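Local coordinates for SusD superfamily protein (Bacteroides thetaiotaomicron, PDB 3MCX) that is of unknown function but, as a zinc-binding outer-membrane member of the SusD family, probably takes part in capturing glycans at the bacterial cell surface, at residues Tyr47-Thr61 with Gly65-Leu77. Sequence-based numbering, arbitrary orientation.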
loop_
_atom_site.group_PDB
_atom_site.type_symbol
_atom_site.label_atom_id
_atom_site.label_comp_id
_atom_site.label_asym_id
_atom_site.label_seq_id
_atom_site.Cartn_x
_atom_site.Cartn_y
_atom_site.Cartn_z
ATOM N N TYR A 47 3.004 3.371 5.150
ATOM C CA TYR A 47 4.033 2.604 5.846
ATOM C C TYR A 47 3.544 1.452 6.699
ATOM O O TYR A 47 4.348 0.618 7.136
ATOM C CB TYR A 47 4.999 3.514 6.613
ATOM C CG TYR A 47 4.384 4.438 7.640
ATOM C CD1 TYR A 47 3.671 3.942 8.738
ATOM C CD2 TYR A 47 4.607 5.797 7.601
ATOM C CE1 TYR A 47 3.124 4.812 9.715
ATOM C CE2 TYR A 47 4.095 6.662 8.542
ATOM C CZ TYR A 47 3.344 6.162 9.599
ATOM O OH TYR A 47 2.822 7.033 10.552
ATOM N N TYR A 48 2.218 1.322 6.926
ATOM C CA TYR A 48 1.691 0.186 7.700
ATOM C C TYR A 48 2.171 -1.158 7.175
ATOM O O TYR A 48 2.701 -1.967 7.952
ATOM C CB TYR A 48 0.168 0.240 7.750
ATOM C CG TYR A 48 -0.492 -0.907 8.500
ATOM C CD1 TYR A 48 -0.543 -0.935 9.873
ATOM C CD2 TYR A 48 -1.048 -1.992 7.812
ATOM C CE1 TYR A 48 -1.166 -1.971 10.553
ATOM C CE2 TYR A 48 -1.659 -3.041 8.487
ATOM C CZ TYR A 48 -1.699 -3.018 9.857
ATOM O OH TYR A 48 -2.298 -4.035 10.551
ATOM N N GLY A 49 2.078 -1.362 5.877
ATOM C CA GLY A 49 2.410 -2.642 5.274
ATOM C C GLY A 49 3.891 -2.931 5.203
ATOM O O GLY A 49 4.285 -4.021 4.794
ATOM N N ASP A 50 4.732 -1.979 5.594
ATOM C CA ASP A 50 6.154 -2.215 5.757
ATOM C C ASP A 50 6.535 -2.440 7.225
ATOM O O ASP A 50 7.131 -3.457 7.553
ATOM C CB ASP A 50 6.914 -1.064 5.143
ATOM C CG ASP A 50 6.755 -1.037 3.647
ATOM O OD1 ASP A 50 7.317 -1.952 2.988
ATOM O OD2 ASP A 50 6.072 -0.130 3.152
ATOM N N CYS A 51 6.146 -1.559 8.117
ATOM C CA CYS A 51 6.580 -1.693 9.512
ATOM C C CYS A 51 5.965 -2.870 10.257
ATOM O O CYS A 51 6.452 -3.268 11.335
ATOM C CB CYS A 51 6.422 -0.397 10.329
ATOM S SG CYS A 51 4.719 0.086 10.655
ATOM N N ARG A 52 4.903 -3.460 9.699
ATOM C CA ARG A 52 4.282 -4.642 10.275
ATOM C C ARG A 52 4.995 -5.939 9.894
ATOM O O ARG A 52 4.726 -6.993 10.490
ATOM C CB ARG A 52 2.793 -4.711 9.878
ATOM C CG ARG A 52 1.948 -3.589 10.400
ATOM C CD ARG A 52 1.560 -3.781 11.840
ATOM N NE ARG A 52 0.370 -4.637 11.937
ATOM C CZ ARG A 52 -0.304 -4.834 13.059
ATOM N NH1 ARG A 52 0.144 -4.348 14.201
ATOM N NH2 ARG A 52 -1.449 -5.518 13.027
ATOM N N ALA A 53 5.897 -5.872 8.909
ATOM C CA ALA A 53 6.648 -7.038 8.441
ATOM C C ALA A 53 8.050 -6.991 9.073
ATOM O O ALA A 53 8.165 -6.639 10.253
ATOM C CB ALA A 53 6.663 -7.139 6.885
ATOM N N ALA A 54 9.094 -7.432 8.377
ATOM C CA ALA A 54 10.409 -7.645 8.994
ATOM C C ALA A 54 11.553 -6.807 8.449
ATOM O O ALA A 54 12.670 -6.891 9.000
ATOM C CB ALA A 54 10.800 -9.139 8.901
ATOM N N ASP A 55 11.287 -6.076 7.365
ATOM C CA ASP A 55 12.307 -5.362 6.604
ATOM C C ASP A 55 12.444 -3.896 6.957
ATOM O O ASP A 55 13.528 -3.312 6.750
ATOM C CB ASP A 55 12.047 -5.523 5.107
ATOM C CG ASP A 55 12.263 -6.940 4.636
ATOM O OD1 ASP A 55 13.236 -7.581 5.100
ATOM O OD2 ASP A 55 11.459 -7.403 3.792
ATOM N N VAL A 56 11.348 -3.273 7.392
ATOM C CA VAL A 56 11.320 -1.859 7.773
ATOM C C VAL A 56 10.873 -1.845 9.221
ATOM O O VAL A 56 9.833 -2.429 9.572
ATOM C CB VAL A 56 10.392 -1.029 6.891
ATOM C CG1 VAL A 56 10.341 0.395 7.423
ATOM C CG2 VAL A 56 10.821 -1.045 5.413
ATOM N N GLN A 57 11.659 -1.215 10.082
ATOM C CA GLN A 57 11.379 -1.186 11.517
ATOM C C GLN A 57 11.294 0.250 12.020
ATOM O O GLN A 57 11.772 1.177 11.378
ATOM C CB GLN A 57 12.474 -1.932 12.298
ATOM C CG GLN A 57 13.871 -1.411 12.054
ATOM C CD GLN A 57 14.870 -1.993 13.003
ATOM O OE1 GLN A 57 15.502 -3.040 12.768
ATOM N NE2 GLN A 57 15.020 -1.328 14.141
ATOM N N ALA A 58 10.701 0.439 13.195
ATOM C CA ALA A 58 10.895 1.713 13.890
ATOM C C ALA A 58 12.362 1.902 14.214
ATOM O O ALA A 58 13.077 0.944 14.553
ATOM C CB ALA A 58 10.044 1.763 15.200
ATOM N N ARG A 59 12.781 3.164 14.198
ATOM C CA ARG A 59 14.083 3.531 14.710
ATOM C C ARG A 59 14.145 3.582 16.250
ATOM O O ARG A 59 15.163 3.256 16.863
ATOM C CB ARG A 59 14.535 4.867 14.108
ATOM C CG ARG A 59 15.881 5.393 14.585
ATOM C CD ARG A 59 16.284 6.745 13.978
ATOM N NE ARG A 59 15.262 7.785 14.247
ATOM C CZ ARG A 59 15.132 8.450 15.394
ATOM N NH1 ARG A 59 15.988 8.299 16.391
ATOM N NH2 ARG A 59 14.119 9.305 15.518
ATOM N N ILE A 60 13.045 4.081 16.833
ATOM C CA ILE A 60 12.931 4.335 18.234
ATOM C C ILE A 60 11.470 4.084 18.659
ATOM O O ILE A 60 10.528 4.411 17.925
ATOM C CB ILE A 60 13.435 5.784 18.568
ATOM C CG1 ILE A 60 13.706 5.949 20.045
ATOM C CG2 ILE A 60 12.528 6.840 18.005
ATOM C CD1 ILE A 60 14.505 7.238 20.365
ATOM N N THR A 61 11.310 3.588 19.884
ATOM C CA THR A 61 9.962 3.442 20.406
ATOM C C THR A 61 9.467 4.816 20.855
ATOM O O THR A 61 10.205 5.593 21.464
ATOM C CB THR A 61 9.890 2.406 21.545
ATOM O OG1 THR A 61 8.506 2.082 21.772
ATOM C CG2 THR A 61 10.562 2.864 22.865
ATOM N N GLY A 65 0.020 6.432 20.564
ATOM C CA GLY A 65 -0.436 7.704 20.007
ATOM C C GLY A 65 0.626 8.430 19.204
ATOM O O GLY A 65 0.384 9.565 18.801
ATOM N N LYS A 66 1.771 7.775 18.990
ATOM C CA LYS A 66 2.902 8.363 18.279
ATOM C C LYS A 66 3.275 7.461 17.105
ATOM O O LYS A 66 2.761 6.344 16.964
ATOM C CB LYS A 66 4.061 8.626 19.253
ATOM C CG LYS A 66 3.735 9.665 20.344
ATOM C CD LYS A 66 3.726 11.114 19.825
ATOM C CE LYS A 66 3.297 12.132 20.877
ATOM N NZ LYS A 66 1.810 12.189 20.937
ATOM N N ARG A 67 4.145 7.939 16.238
ATOM C CA ARG A 67 4.278 7.326 14.925
ATOM C C ARG A 67 5.082 6.033 14.917
ATOM O O ARG A 67 6.101 5.883 15.626
ATOM C CB ARG A 67 4.848 8.307 13.899
ATOM C CG ARG A 67 6.318 8.633 14.026
ATOM C CD ARG A 67 6.769 9.686 12.950
ATOM N NE ARG A 67 6.243 10.984 13.329
ATOM C CZ ARG A 67 6.830 11.879 14.105
ATOM N NH1 ARG A 67 8.110 11.743 14.479
ATOM N NH2 ARG A 67 6.162 12.949 14.493
ATOM N N VAL A 68 4.556 5.100 14.129
ATOM C CA VAL A 68 5.196 3.851 13.714
ATOM C C VAL A 68 5.247 2.764 14.791
ATOM O O VAL A 68 4.778 1.612 14.581
ATOM C CB VAL A 68 6.608 4.045 13.106
ATOM C CG1 VAL A 68 7.188 2.668 12.665
ATOM C CG2 VAL A 68 6.581 5.001 11.894
ATOM N N SER A 69 5.789 3.087 15.942
ATOM C CA SER A 69 6.088 2.053 16.911
ATOM C C SER A 69 4.877 1.228 17.390
ATOM O O SER A 69 5.039 0.032 17.615
ATOM C CB SER A 69 6.977 2.545 18.068
ATOM O OG SER A 69 6.366 3.531 18.879
ATOM N N PRO A 70 3.697 1.829 17.596
ATOM C CA PRO A 70 2.595 0.974 18.035
ATOM C C PRO A 70 2.178 -0.074 17.014
ATOM O O PRO A 70 1.688 -1.140 17.408
ATOM C CB PRO A 70 1.466 1.982 18.279
ATOM C CG PRO A 70 2.189 3.299 18.605
ATOM C CD PRO A 70 3.328 3.264 17.642
ATOM N N TYR A 71 2.314 0.222 15.719
ATOM C CA TYR A 71 2.125 -0.778 14.672
ATOM C C TYR A 71 3.239 -1.837 14.710
ATOM O O TYR A 71 2.991 -3.055 14.754
ATOM C CB TYR A 71 2.124 -0.137 13.317
ATOM C CG TYR A 71 0.966 0.781 12.989
ATOM C CD1 TYR A 71 -0.322 0.552 13.415
ATOM C CD2 TYR A 71 1.162 1.837 12.133
ATOM C CE1 TYR A 71 -1.381 1.390 13.018
ATOM C CE2 TYR A 71 0.107 2.688 11.727
ATOM C CZ TYR A 71 -1.145 2.451 12.156
ATOM O OH TYR A 71 -2.135 3.302 11.758
ATOM N N TYR A 72 4.462 -1.362 14.655
ATOM C CA TYR A 72 5.652 -2.230 14.624
ATOM C C TYR A 72 5.694 -3.196 15.791
ATOM O O TYR A 72 6.098 -4.356 15.626
ATOM C CB TYR A 72 6.869 -1.316 14.614
ATOM C CG TYR A 72 8.222 -1.964 14.829
ATOM C CD1 TYR A 72 8.782 -2.814 13.880
ATOM C CD2 TYR A 72 8.941 -1.701 15.962
ATOM C CE1 TYR A 72 10.033 -3.370 14.094
ATOM C CE2 TYR A 72 10.200 -2.230 16.168
ATOM C CZ TYR A 72 10.738 -3.062 15.237
ATOM O OH TYR A 72 12.002 -3.583 15.446
ATOM N N GLU A 73 5.320 -2.728 16.982
ATOM C CA GLU A 73 5.336 -3.507 18.218
ATOM C C GLU A 73 4.056 -4.331 18.441
ATOM O O GLU A 73 3.955 -5.037 19.439
ATOM C CB GLU A 73 5.534 -2.565 19.413
ATOM C CG GLU A 73 6.889 -1.867 19.361
ATOM C CD GLU A 73 7.020 -0.696 20.315
ATOM O OE1 GLU A 73 6.092 -0.383 21.085
ATOM O OE2 GLU A 73 8.121 -0.063 20.275
ATOM N N TYR A 74 3.070 -4.201 17.546
ATOM C CA TYR A 74 1.807 -4.962 17.690
ATOM C C TYR A 74 1.156 -4.745 19.034
ATOM O O TYR A 74 0.578 -5.642 19.647
ATOM C CB TYR A 74 2.050 -6.454 17.389
ATOM C CG TYR A 74 2.192 -6.759 15.903
ATOM C CD1 TYR A 74 3.366 -6.497 15.213
ATOM C CD2 TYR A 74 1.164 -7.379 15.224
ATOM C CE1 TYR A 74 3.475 -6.773 13.866
ATOM C CE2 TYR A 74 1.273 -7.673 13.901
ATOM C CZ TYR A 74 2.438 -7.383 13.209
ATOM O OH TYR A 74 2.541 -7.670 11.860
ATOM N N ASN A 75 1.194 -3.505 19.513
ATOM C CA ASN A 75 0.592 -3.174 20.794
ATOM C C ASN A 75 -0.394 -1.983 20.744
ATOM O O ASN A 75 -0.905 -1.563 21.778
ATOM C CB ASN A 75 1.655 -2.973 21.877
ATOM C CG ASN A 75 2.597 -1.844 21.579
ATOM O OD1 ASN A 75 2.276 -0.974 20.780
ATOM N ND2 ASN A 75 3.778 -1.874 22.186
ATOM N N VAL A 76 -0.667 -1.503 19.551
ATOM C CA VAL A 76 -1.569 -0.368 19.360
ATOM C C VAL A 76 -2.957 -0.640 19.961
ATOM O O VAL A 76 -3.509 -1.739 19.832
ATOM C CB VAL A 76 -1.646 0.017 17.862
ATOM C CG1 VAL A 76 -2.268 -1.115 16.996
ATOM C CG2 VAL A 76 -2.392 1.325 17.682
ATOM N N LEU A 77 -3.507 0.355 20.651
ATOM C CA LEU A 77 -4.774 0.278 21.358
ATOM C C LEU A 77 -5.909 0.940 20.581
ATOM O O LEU A 77 -5.708 1.804 19.729
ATOM C CB LEU A 77 -4.662 0.974 22.699
ATOM C CG LEU A 77 -3.565 0.481 23.636
ATOM C CD1 LEU A 77 -3.556 1.330 24.924
ATOM C CD2 LEU A 77 -3.709 -1.003 23.951
HETATM O O HOH W 1 2.180 5.524 12.771
#
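The backbones of 47-61 and 65-77 come closest where the CA atoms of Arg52 and Tyr72 lie 5.2 Å apart, bringing the short helix 69-72 against the end of helix 44-51 and the chain that follows it. Arg52 and Tyr74 grip each other twice. The guanidinium lies flat on the phenol ring, planes 10° apart, a cation-pi stack with CZ 3.8 Å from the ring centroid, while Tyr74 OH donates to Arg52 O at 2.7 Å. Arginine NH1 meets Tyr71 O in the carbonyl plane, on a lone pair; NH2 turns to Arg456 O. A leucine in place of Tyr74 would probably leave Arg52 O without its hydroxyl donor and the guanidinium without its flat aromatic support. The Tyr72 ring, its CG anti to the backbone N (170°), spreads one face under the Gln57-Ala58 peptide, with the buried Ala58 N over its centre, and sends its hydroxyl to His438. Tyr48 sets its CD1 edge over the centre of the Tyr71 face, a T-shaped pair with centroids 5.0 Å apart. Small Cys51 and Ala58 let Val68 CG1 settle between them, and Val68 CG2 makes a CH-pi contact over Tyr47. At the exposed end Thr61 OG1 donates to the syn lone pair of Glu73 OE2 at 2.6 Å. Tyr74, with positive phi, ends helix 69-72 in a Schellman motif, and that short helix packs through these tyrosines, Val68 and Cys51 onto helix 44-51 within the largely helical SusD fold.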